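Local coordinates for putative tetrapyrrole (Corrin/porphyrin) methylase (Bacteroides fragilis, PDB 3FFY), which probably methylates, as part of the full-length RsmI enzyme, a cytidine ribose 2'-O in 16S rRNA using S-adenosylmethionine, this chain being the C-terminal half, at residues T4-A9 with T45-E50; S13-E18 with V107-G112; G31-L36 with L59-E64; Q71-R76 with T85-L90. All coordinates share one frame; numbering follows the deposited sequence.

Contact 1 of 4, residues T4-A9 with T45-E50; sequences TAFVPA and TMVFYE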
# COMPACT_ATOMS: atom_id res chain seq x y z
N THR A 4 -0.08 16.63 -1.34
CA THR A 4 -1.02 15.63 -1.88
C THR A 4 -0.53 14.20 -1.67
O THR A 4 -0.87 13.27 -2.42
CB THR A 4 -1.29 15.88 -3.34
OG1 THR A 4 -0.04 15.96 -4.05
CG2 THR A 4 -2.06 17.18 -3.49
N ALA A 5 0.24 14.03 -0.59
CA ALA A 5 0.64 12.73 -0.05
C ALA A 5 -0.57 11.83 0.23
O ALA A 5 -0.44 10.60 0.21
CB ALA A 5 1.45 12.94 1.25
N PHE A 6 -1.72 12.43 0.51
CA PHE A 6 -2.90 11.63 0.77
C PHE A 6 -3.32 10.76 -0.41
O PHE A 6 -3.88 9.70 -0.18
CB PHE A 6 -4.08 12.47 1.27
CG PHE A 6 -4.78 13.25 0.21
CD1 PHE A 6 -5.76 12.67 -0.58
CD2 PHE A 6 -4.47 14.61 0.00
CE1 PHE A 6 -6.39 13.44 -1.56
CE2 PHE A 6 -5.07 15.36 -0.95
CZ PHE A 6 -6.04 14.79 -1.75
N VAL A 7 -3.04 11.19 -1.64
CA VAL A 7 -3.49 10.43 -2.83
C VAL A 7 -2.93 8.98 -2.80
O VAL A 7 -3.69 8.03 -2.71
CB VAL A 7 -3.21 11.20 -4.12
CG1 VAL A 7 -3.69 10.41 -5.38
CG2 VAL A 7 -3.91 12.57 -4.10
N PRO A 8 -1.60 8.80 -2.76
CA PRO A 8 -1.14 7.40 -2.67
C PRO A 8 -1.50 6.69 -1.36
O PRO A 8 -1.63 5.47 -1.33
CB PRO A 8 0.38 7.51 -2.82
CG PRO A 8 0.70 8.98 -2.41
CD PRO A 8 -0.48 9.75 -2.94
N ALA A 9 -1.63 7.44 -0.25
CA ALA A 9 -2.03 6.85 1.03
C ALA A 9 -3.40 6.20 0.90
O ALA A 9 -3.61 5.08 1.36
CB ALA A 9 -2.03 7.90 2.17
N THR A 45 -14.50 7.31 4.77
CA THR A 45 -13.07 7.28 5.10
C THR A 45 -12.61 8.72 5.37
O THR A 45 -13.03 9.63 4.71
CB THR A 45 -12.27 6.71 3.93
OG1 THR A 45 -12.74 5.38 3.68
CG2 THR A 45 -10.76 6.69 4.22
N MSE A 46 -11.77 8.89 6.38
CA MSE A 46 -11.24 10.18 6.77
C MSE A 46 -9.76 10.15 6.52
O MSE A 46 -9.12 9.12 6.76
CB MSE A 46 -11.52 10.42 8.24
CG MSE A 46 -13.01 10.68 8.43
SE MSE A 46 -13.57 10.37 10.18
CE MSE A 46 -13.54 8.40 10.10
N VAL A 47 -9.22 11.26 6.07
CA VAL A 47 -7.78 11.35 5.83
C VAL A 47 -7.23 12.51 6.62
O VAL A 47 -7.77 13.64 6.58
CB VAL A 47 -7.44 11.55 4.33
CG1 VAL A 47 -5.89 11.65 4.16
CG2 VAL A 47 -8.10 10.42 3.49
N PHE A 48 -6.19 12.20 7.38
CA PHE A 48 -5.49 13.17 8.24
C PHE A 48 -3.99 13.12 7.95
O PHE A 48 -3.47 12.08 7.53
CB PHE A 48 -5.62 12.80 9.72
CG PHE A 48 -7.04 12.58 10.20
CD1 PHE A 48 -7.75 13.61 10.81
CD2 PHE A 48 -7.63 11.33 10.09
CE1 PHE A 48 -9.05 13.38 11.27
CE2 PHE A 48 -8.92 11.09 10.53
CZ PHE A 48 -9.63 12.12 11.12
N TYR A 49 -3.32 14.23 8.22
CA TYR A 49 -1.84 14.33 8.26
C TYR A 49 -1.42 14.45 9.70
O TYR A 49 -2.13 15.08 10.51
CB TYR A 49 -1.35 15.56 7.49
CG TYR A 49 -1.46 15.48 5.99
CD1 TYR A 49 -1.32 14.29 5.32
CD2 TYR A 49 -1.67 16.62 5.23
CE1 TYR A 49 -1.37 14.24 3.94
CE2 TYR A 49 -1.72 16.56 3.85
CZ TYR A 49 -1.57 15.36 3.23
OH TYR A 49 -1.62 15.27 1.86
N GLU A 50 -0.29 13.84 10.03
CA GLU A 50 0.21 13.87 11.39
C GLU A 50 1.74 13.84 11.41
O GLU A 50 2.40 13.36 10.47
CB GLU A 50 -0.37 12.69 12.16
CG GLU A 50 -0.18 12.74 13.67
CD GLU A 50 -0.67 14.06 14.24
OE1 GLU A 50 -1.85 14.08 14.64
OE2 GLU A 50 0.11 15.06 14.20

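Contact 2 of 4, residues S13-E18 with V107-G112; sequences SGLPNE and VIVLAG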
# COMPACT_ATOMS: atom_id res chain seq x y z
N SER A 13 -4.30 2.12 1.15
CA SER A 13 -5.00 1.87 2.44
C SER A 13 -5.86 0.62 2.45
O SER A 13 -6.22 0.11 3.52
CB SER A 13 -5.90 3.05 2.84
OG SER A 13 -7.09 3.04 2.05
N GLY A 14 -6.25 0.15 1.28
CA GLY A 14 -7.25 -0.86 1.19
C GLY A 14 -8.61 -0.51 1.82
O GLY A 14 -9.40 -1.42 2.12
N LEU A 15 -8.90 0.79 2.02
CA LEU A 15 -10.18 1.26 2.59
C LEU A 15 -10.99 1.95 1.48
O LEU A 15 -10.44 2.31 0.44
CB LEU A 15 -9.95 2.19 3.81
CG LEU A 15 -9.33 1.58 5.07
CD1 LEU A 15 -8.99 2.66 6.12
CD2 LEU A 15 -10.27 0.53 5.64
N PRO A 16 -12.31 2.09 1.67
CA PRO A 16 -13.08 2.77 0.60
C PRO A 16 -12.50 4.17 0.37
O PRO A 16 -12.20 4.90 1.34
CB PRO A 16 -14.52 2.83 1.15
CG PRO A 16 -14.55 1.88 2.34
CD PRO A 16 -13.12 1.81 2.87
N ASN A 17 -12.26 4.52 -0.88
CA ASN A 17 -11.41 5.68 -1.16
C ASN A 17 -11.91 6.58 -2.24
O ASN A 17 -11.20 7.49 -2.67
CB ASN A 17 -9.98 5.24 -1.51
CG ASN A 17 -9.94 4.29 -2.70
OD1 ASN A 17 -10.85 4.27 -3.55
ND2 ASN A 17 -8.88 3.47 -2.74
N GLU A 18 -13.12 6.32 -2.69
CA GLU A 18 -13.68 7.15 -3.71
C GLU A 18 -14.48 8.26 -3.04
O GLU A 18 -14.47 9.40 -3.54
CB GLU A 18 -14.50 6.31 -4.69
CG GLU A 18 -13.63 5.22 -5.39
CD GLU A 18 -14.45 4.32 -6.33
OE1 GLU A 18 -15.58 4.70 -6.72
OE2 GLU A 18 -13.94 3.22 -6.66
N VAL A 107 0.45 10.06 6.80
CA VAL A 107 -0.94 10.21 6.45
C VAL A 107 -1.64 9.07 7.19
O VAL A 107 -1.15 7.91 7.21
CB VAL A 107 -1.18 10.02 4.88
CG1 VAL A 107 -2.66 10.21 4.51
CG2 VAL A 107 -0.24 10.91 4.05
N ILE A 108 -2.76 9.42 7.83
CA ILE A 108 -3.62 8.48 8.45
C ILE A 108 -4.90 8.40 7.63
O ILE A 108 -5.56 9.42 7.38
CB ILE A 108 -3.99 8.88 9.93
CG1 ILE A 108 -2.72 9.21 10.71
CG2 ILE A 108 -4.86 7.75 10.59
CD1 ILE A 108 -2.94 9.87 12.13
N VAL A 109 -5.22 7.17 7.21
CA VAL A 109 -6.48 6.89 6.50
C VAL A 109 -7.31 6.02 7.42
O VAL A 109 -6.95 4.87 7.71
CB VAL A 109 -6.26 6.20 5.15
CG1 VAL A 109 -7.63 6.01 4.36
CG2 VAL A 109 -5.30 7.04 4.34
N LEU A 110 -8.39 6.60 7.93
CA LEU A 110 -9.26 6.02 8.94
C LEU A 110 -10.61 5.63 8.31
O LEU A 110 -11.27 6.44 7.67
CB LEU A 110 -9.52 7.06 10.05
CG LEU A 110 -10.33 6.60 11.30
CD1 LEU A 110 -9.62 5.45 12.14
CD2 LEU A 110 -10.72 7.85 12.16
N ALA A 111 -11.00 4.40 8.53
CA ALA A 111 -12.30 3.87 8.10
C ALA A 111 -13.41 4.63 8.79
O ALA A 111 -13.30 5.01 9.98
CB ALA A 111 -12.39 2.33 8.39
N GLY A 112 -14.46 4.92 8.04
CA GLY A 112 -15.65 5.49 8.66
C GLY A 112 -16.50 4.47 9.40
O GLY A 112 -16.18 3.28 9.46

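Contact 3 of 4, residues G31-L36 with L59-E64; sequences GRMTKL and LTQFAE. With SO4 (sulfate ion), chain B.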
# COMPACT_ATOMS: atom_id res chain seq x y z
N GLY A 31 -10.07 23.21 20.26
CA GLY A 31 -10.84 22.71 19.12
C GLY A 31 -10.65 21.23 18.82
O GLY A 31 -11.36 20.70 17.98
N ARG A 32 -9.73 20.56 19.51
CA ARG A 32 -9.35 19.17 19.16
C ARG A 32 -10.37 18.13 19.53
O ARG A 32 -10.73 17.29 18.71
CB ARG A 32 -8.05 18.81 19.83
CG ARG A 32 -7.58 17.41 19.50
CD ARG A 32 -6.34 17.15 20.30
NE ARG A 32 -5.75 15.87 19.97
CZ ARG A 32 -4.86 15.64 19.02
NH1 ARG A 32 -4.40 16.61 18.25
NH2 ARG A 32 -4.40 14.40 18.85
N MSE A 33 -10.79 18.16 20.80
CA MSE A 33 -11.85 17.27 21.28
C MSE A 33 -13.14 17.53 20.50
O MSE A 33 -13.80 16.58 20.07
CB MSE A 33 -12.09 17.42 22.78
CG MSE A 33 -10.83 17.20 23.61
SE MSE A 33 -9.69 15.65 23.12
CE MSE A 33 -10.35 14.20 24.33
N THR A 34 -13.46 18.80 20.26
CA THR A 34 -14.60 19.12 19.41
C THR A 34 -14.52 18.49 18.03
O THR A 34 -15.46 17.83 17.61
CB THR A 34 -14.73 20.61 19.23
OG1 THR A 34 -14.77 21.21 20.53
CG2 THR A 34 -16.01 20.94 18.43
N LYS A 35 -13.41 18.68 17.32
CA LYS A 35 -13.24 18.03 16.04
C LYS A 35 -13.41 16.51 16.16
O LYS A 35 -14.06 15.91 15.32
CB LYS A 35 -11.86 18.32 15.46
CG LYS A 35 -11.66 17.75 14.06
CD LYS A 35 -12.47 18.51 13.00
CE LYS A 35 -12.70 17.67 11.74
NZ LYS A 35 -13.04 18.47 10.54
N LEU A 36 -12.83 15.89 17.18
CA LEU A 36 -12.87 14.42 17.29
C LEU A 36 -14.31 13.97 17.51
O LEU A 36 -14.83 13.07 16.82
CB LEU A 36 -12.02 13.94 18.46
CG LEU A 36 -10.49 13.86 18.30
CD1 LEU A 36 -9.83 13.40 19.60
CD2 LEU A 36 -10.12 12.93 17.16
N LEU A 59 -3.60 8.31 17.43
CA LEU A 59 -4.13 6.95 17.25
C LEU A 59 -4.84 6.47 18.49
O LEU A 59 -5.88 5.84 18.40
CB LEU A 59 -3.03 5.96 16.89
CG LEU A 59 -2.39 6.15 15.52
CD1 LEU A 59 -1.30 5.13 15.41
CD2 LEU A 59 -3.36 6.02 14.38
N THR A 60 -4.29 6.81 19.66
CA THR A 60 -4.91 6.44 20.92
C THR A 60 -6.27 7.12 21.05
O THR A 60 -7.28 6.49 21.36
CB THR A 60 -4.01 6.78 22.11
OG1 THR A 60 -2.76 6.10 21.92
CG2 THR A 60 -4.66 6.31 23.36
N GLN A 61 -6.31 8.41 20.77
CA GLN A 61 -7.58 9.12 20.88
C GLN A 61 -8.57 8.66 19.81
O GLN A 61 -9.77 8.61 20.06
CB GLN A 61 -7.34 10.62 20.80
CG GLN A 61 -6.46 11.09 21.95
CD GLN A 61 -6.33 12.61 22.01
OE1 GLN A 61 -5.82 13.24 21.08
NE2 GLN A 61 -6.79 13.19 23.10
N PHE A 62 -8.09 8.36 18.61
CA PHE A 62 -8.92 7.74 17.59
C PHE A 62 -9.57 6.45 18.16
O PHE A 62 -10.79 6.20 17.97
CB PHE A 62 -8.09 7.42 16.32
CG PHE A 62 -7.87 8.60 15.38
CD1 PHE A 62 -8.21 9.91 15.72
CD2 PHE A 62 -7.28 8.39 14.12
CE1 PHE A 62 -8.00 10.93 14.84
CE2 PHE A 62 -7.09 9.40 13.26
CZ PHE A 62 -7.43 10.68 13.60
N ALA A 63 -8.78 5.62 18.85
CA ALA A 63 -9.34 4.39 19.46
C ALA A 63 -10.39 4.77 20.48
O ALA A 63 -11.44 4.14 20.58
CB ALA A 63 -8.24 3.53 20.14
N GLU A 64 -10.12 5.80 21.27
CA GLU A 64 -11.10 6.18 22.29
C GLU A 64 -12.41 6.63 21.64
O GLU A 64 -13.47 6.23 22.07
CB GLU A 64 -10.53 7.26 23.20
CG GLU A 64 -9.34 6.82 24.00
CD GLU A 64 -8.75 7.96 24.78
OE1 GLU A 64 -9.11 9.12 24.52
OE2 GLU A 64 -7.94 7.74 25.67
S SO4 B . -11.73 21.46 22.78
O1 SO4 B . -10.58 20.46 22.64
O2 SO4 B . -11.24 22.88 22.54
O3 SO4 B . -12.50 21.08 24.02
O4 SO4 B . -12.80 21.22 21.70

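Contact 4 of 4, residues Q71-R76 with T85-L90; sequences QVSVSR and TVRGTL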
# COMPACT_ATOMS: atom_id res chain seq x y z
N GLN A 71 -10.72 0.12 11.50
CA GLN A 71 -9.65 -0.02 10.54
C GLN A 71 -8.99 1.30 10.21
O GLN A 71 -9.64 2.35 10.10
CB GLN A 71 -10.14 -0.73 9.27
CG GLN A 71 -10.47 -2.21 9.44
CD GLN A 71 -9.21 -3.06 9.74
OE1 GLN A 71 -8.16 -2.88 9.12
NE2 GLN A 71 -9.34 -4.02 10.65
N VAL A 72 -7.65 1.24 10.10
CA VAL A 72 -6.84 2.39 9.86
C VAL A 72 -5.61 1.97 9.07
O VAL A 72 -5.21 0.77 9.07
CB VAL A 72 -6.40 3.00 11.19
CG1 VAL A 72 -5.55 1.97 12.03
CG2 VAL A 72 -5.71 4.37 11.01
N SER A 73 -5.02 2.95 8.38
CA SER A 73 -3.80 2.75 7.57
C SER A 73 -2.93 3.97 7.84
O SER A 73 -3.41 5.11 7.67
CB SER A 73 -4.15 2.74 6.08
OG SER A 73 -3.07 2.26 5.29
N VAL A 74 -1.67 3.75 8.18
CA VAL A 74 -0.75 4.85 8.35
C VAL A 74 0.37 4.68 7.32
O VAL A 74 0.96 3.58 7.19
CB VAL A 74 -0.25 4.95 9.81
CG1 VAL A 74 0.95 5.93 9.90
CG2 VAL A 74 -1.46 5.33 10.76
N SER A 75 0.58 5.74 6.56
CA SER A 75 1.46 5.68 5.42
C SER A 75 2.48 6.81 5.40
O SER A 75 2.23 7.98 5.77
CB SER A 75 0.68 5.74 4.09
OG SER A 75 -0.12 4.59 3.94
N ARG A 76 3.63 6.44 4.88
CA ARG A 76 4.68 7.37 4.67
C ARG A 76 5.11 7.31 3.23
O ARG A 76 5.32 6.23 2.65
CB ARG A 76 5.82 7.01 5.61
CG ARG A 76 6.91 8.04 5.61
CD ARG A 76 8.02 7.58 6.44
NE ARG A 76 9.25 7.98 5.79
CZ ARG A 76 10.24 7.16 5.46
NH1 ARG A 76 10.15 5.85 5.73
NH2 ARG A 76 11.32 7.64 4.86
N THR A 85 3.63 1.41 4.45
CA THR A 85 2.31 1.43 5.04
C THR A 85 2.15 0.42 6.16
O THR A 85 2.67 -0.71 6.08
CB THR A 85 1.23 1.21 3.95
OG1 THR A 85 1.31 2.30 3.05
CG2 THR A 85 -0.18 1.17 4.51
N VAL A 86 1.47 0.87 7.23
CA VAL A 86 1.05 0.01 8.37
C VAL A 86 -0.46 0.04 8.45
O VAL A 86 -1.05 1.14 8.55
CB VAL A 86 1.68 0.42 9.71
CG1 VAL A 86 1.25 -0.56 10.82
CG2 VAL A 86 3.30 0.46 9.57
N ARG A 87 -1.10 -1.12 8.31
CA ARG A 87 -2.58 -1.18 8.32
C ARG A 87 -3.09 -2.29 9.20
O ARG A 87 -2.49 -3.36 9.27
CB ARG A 87 -3.20 -1.25 6.88
CG ARG A 87 -2.36 -1.88 5.78
CD ARG A 87 -3.13 -1.98 4.44
NE ARG A 87 -4.18 -2.99 4.50
CZ ARG A 87 -4.04 -4.29 4.20
NH1 ARG A 87 -2.88 -4.79 3.76
NH2 ARG A 87 -5.08 -5.10 4.32
N GLY A 88 -4.21 -2.02 9.86
CA GLY A 88 -4.87 -2.95 10.72
C GLY A 88 -5.93 -2.21 11.53
O GLY A 88 -6.44 -1.18 11.10
N THR A 89 -6.26 -2.75 12.67
CA THR A 89 -7.15 -2.06 13.59
C THR A 89 -6.34 -0.94 14.29
O THR A 89 -5.08 -0.94 14.29
CB THR A 89 -7.70 -3.00 14.60
OG1 THR A 89 -6.64 -3.43 15.47
CG2 THR A 89 -8.40 -4.26 13.94
N LEU A 90 -7.06 0.03 14.85
CA LEU A 90 -6.41 1.05 15.65
C LEU A 90 -5.56 0.40 16.79
O LEU A 90 -4.45 0.83 17.08
CB LEU A 90 -7.45 2.04 16.24
CG LEU A 90 -7.96 3.14 15.30
CD1 LEU A 90 -9.16 3.93 15.99
CD2 LEU A 90 -6.83 4.06 14.89

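Contact 1 of 4, residues T4-A9 with T45-E50
Phe6, near the start of helix 6-12, and Val47, in strand 45-50, mark the closest backbone approach, with 7.0 Å between Phe6 CA and Val47 CA; side chains bridge this spacing. Tyr49 reaches over from the strand with its hydroxyl. The backbone N-H of Phe6 donates to it, with Phe6 N to Tyr49 OH at 3.1 Å and an N-H...O angle of 145°; this nitrogen lies in the plane of the tyrosine ring, at its edge. The same hydroxyl bonds to Ala3 O, so it accepts from one backbone group and donates to another. With Phe6 CG between its backbone N and carbonyl carbon (chi1 77°), the Phe6 ring has this hydroxyl at its edge, in plane, Phe6 CD2 lying 3.5 Å from Tyr49 OH. On the Val47 side, Phe6 CB packs on Val47 CG1 at 3.5 Å, while Ala5 CB meets Tyr49 CE1 at 4.1 Å. Phe22 of strand 20-24 meets Tyr49 edge-to-face and the Phe6 ring with planes at about 45°. A helix laid on a mixed beta-sheet through one hydrogen bond and apolar packing fits the alpha/beta layering of this C-terminal part of a tetrapyrrole methylase.

Contact 2 of 4, residues S13-E18 with V107-G112
Leu15, in the loop that leads from helix 6-12 to strand 20-24, sends its side chain across to the end of strand 106-110. CB points at the strand but is still short of it, and CG, the branch point, is anti to the carbonyl carbon (chi1 -67°). The two methyls make the contact. CD1, anti to CA (chi2 172°), comes up against the backbone where the strand ends: it is 3.4 Å from Val109 O and 3.6 Å from Ala111 N, with the CG1 methyl of Val109 next to it at 4.0 Å from Leu15 CD1. CD2 rests on a methyl instead, Leu15 CD2 to Ala111 CB being 3.9 Å. No hydrogen bond joins the two segments, which are held by apolar packing.

Two residues earlier, Ser13 lays its CB beside Val109 CG1 at 3.8 Å. Its hydroxyl is turned back into its own chain: Leu15 N donates to Ser13 OG at 2.9 Å, with an N-H...O angle of 155°, which makes an ST turn. OG also bonds to Leu10 O in the last part of the helix, so the buried hydroxyl is occupied twice. Gly14, between Ser13 and Leu15, has positive phi where the chain leaves the helix, and this turn brings Leu15 round to face the strand.

Val109 is thus flanked by the loop and by helix 6-12, through Ala9 and Leu10. Strand 106-110 runs between strands 45-50 and 71-77; Thr45 packs on Val109 from one neighbour, and Gln71 of the other touches both Leu15 and Ala111.

Contact 3 of 4, residues G31-L36 with L59-E64
The guanidinium of Arg32 and the amide of Gln61 meet edge to edge, their planes only 22° apart, and the Phe62 ring likewise receives its partner at the edge, near its plane, where Leu36 CD2 lies 3.7 Å from Phe62 CE1. Arg32 grips one oxygen with two nitrogens, side-on: Arg32 NE is 2.9 Å from Gln61 OE1 on a lone pair in the amide plane, and Arg32 NH2 is also 2.9 Å from Gln61 OE1, nearly in line with the carbonyl. The arginine chain spans the gap because CG is anti to the backbone N (chi1 -179°) and the chain stays extended to NE. NH1 bonds to Pro27 O, and NH2 has a second partner in Thr58 OG1, so the buried guanidinium is tied at several corners. In this alpha/beta domain helix 55-66 packs on the sheet through Phe62, on Ile108 and Leu110, with helix 32-38 beside it; the local axes cross at -50° and approach to 11.5 Å at the closest, a spacing bridged by side chains. Selenomethionine Met33 crosses the far end of the amide, with Met33 SE 3.8 Å from Gln61 NE2. Leu36 CD1 leans on Gln61 CB at 3.9 Å. A sulfate ion, probably from the crystallisation liquor, accepts hydrogen bonds from the backbone N-H groups of Gly31, the N-cap (N to sulfate O2, 2.6 Å), Met33 (N to sulfate O1, 3.0 Å) and Thr34.

Contact 4 of 4, residues Q71-R76 with T85-L90
Val72 and Val74 exchange backbone hydrogen bonds with Gly88 and Val86 across two antiparallel strands, whose local axes run at 170°. Val72 N donates to Gly88 O at 2.9 Å and Gly88 N to Val72 O at 3.1 Å. The pair Val74-Val86 is tighter, with Val74 N to Val86 O at 2.7 Å and Val86 N to Val74 O at 2.8 Å. All four residues thus have their N-H and C=O satisfied. Ser73 and Ser75, in the non-hydrogen-bonded pairs, bond instead through their backbones to strand 106-110 (Val109 N to Ser73 O, Ser75 N to Val107 O). On one face Ser75 OG and Thr85 OG1 share a hydrogen bond of 2.8 Å in which either could be the donor; both oxygens are anti to the carbonyl carbon (chi1 -65° and -63°), which turns them to each other. On the other face Val72 CG1 packs on Leu90 CD2 at 3.8 Å. Past the corner at Gly88, Thr89 is the N-cap of helix 90-99: its side chain caps a backbone N, and Glu92 OE1 accepts from Thr89 N. Thr85 and Val86 also pair antiparallel with a strand of the second subunit: this beta hairpin carries the sheet across the dimer.

Contacts 1, 2 and 4 share one mixed sheet, in which strand 106-110 lies between strands 45-50 and 71-77. Contacts 1 and 2, centres about 8 Å apart, are stitched by Phe48 O to Ile108 N at 2.8 Å; contacts 2 and 4, about 9 Å apart, are joined by Val109 N to Ser73 O, also 2.8 Å. Helix 6-12 covers the side bearing Val107, Val109 and Ser75. Contact 3, its centre about 17 Å from each of the others, reaches the opposite face: Phe62 packs on Phe48, Ile108 and Leu110, Leu59 on Val74 and Leu90. A sulfate, probably from the crystallisation liquor, sits at helix 32-38; the Val86 side chain is about 6 Å from a bound sulfate.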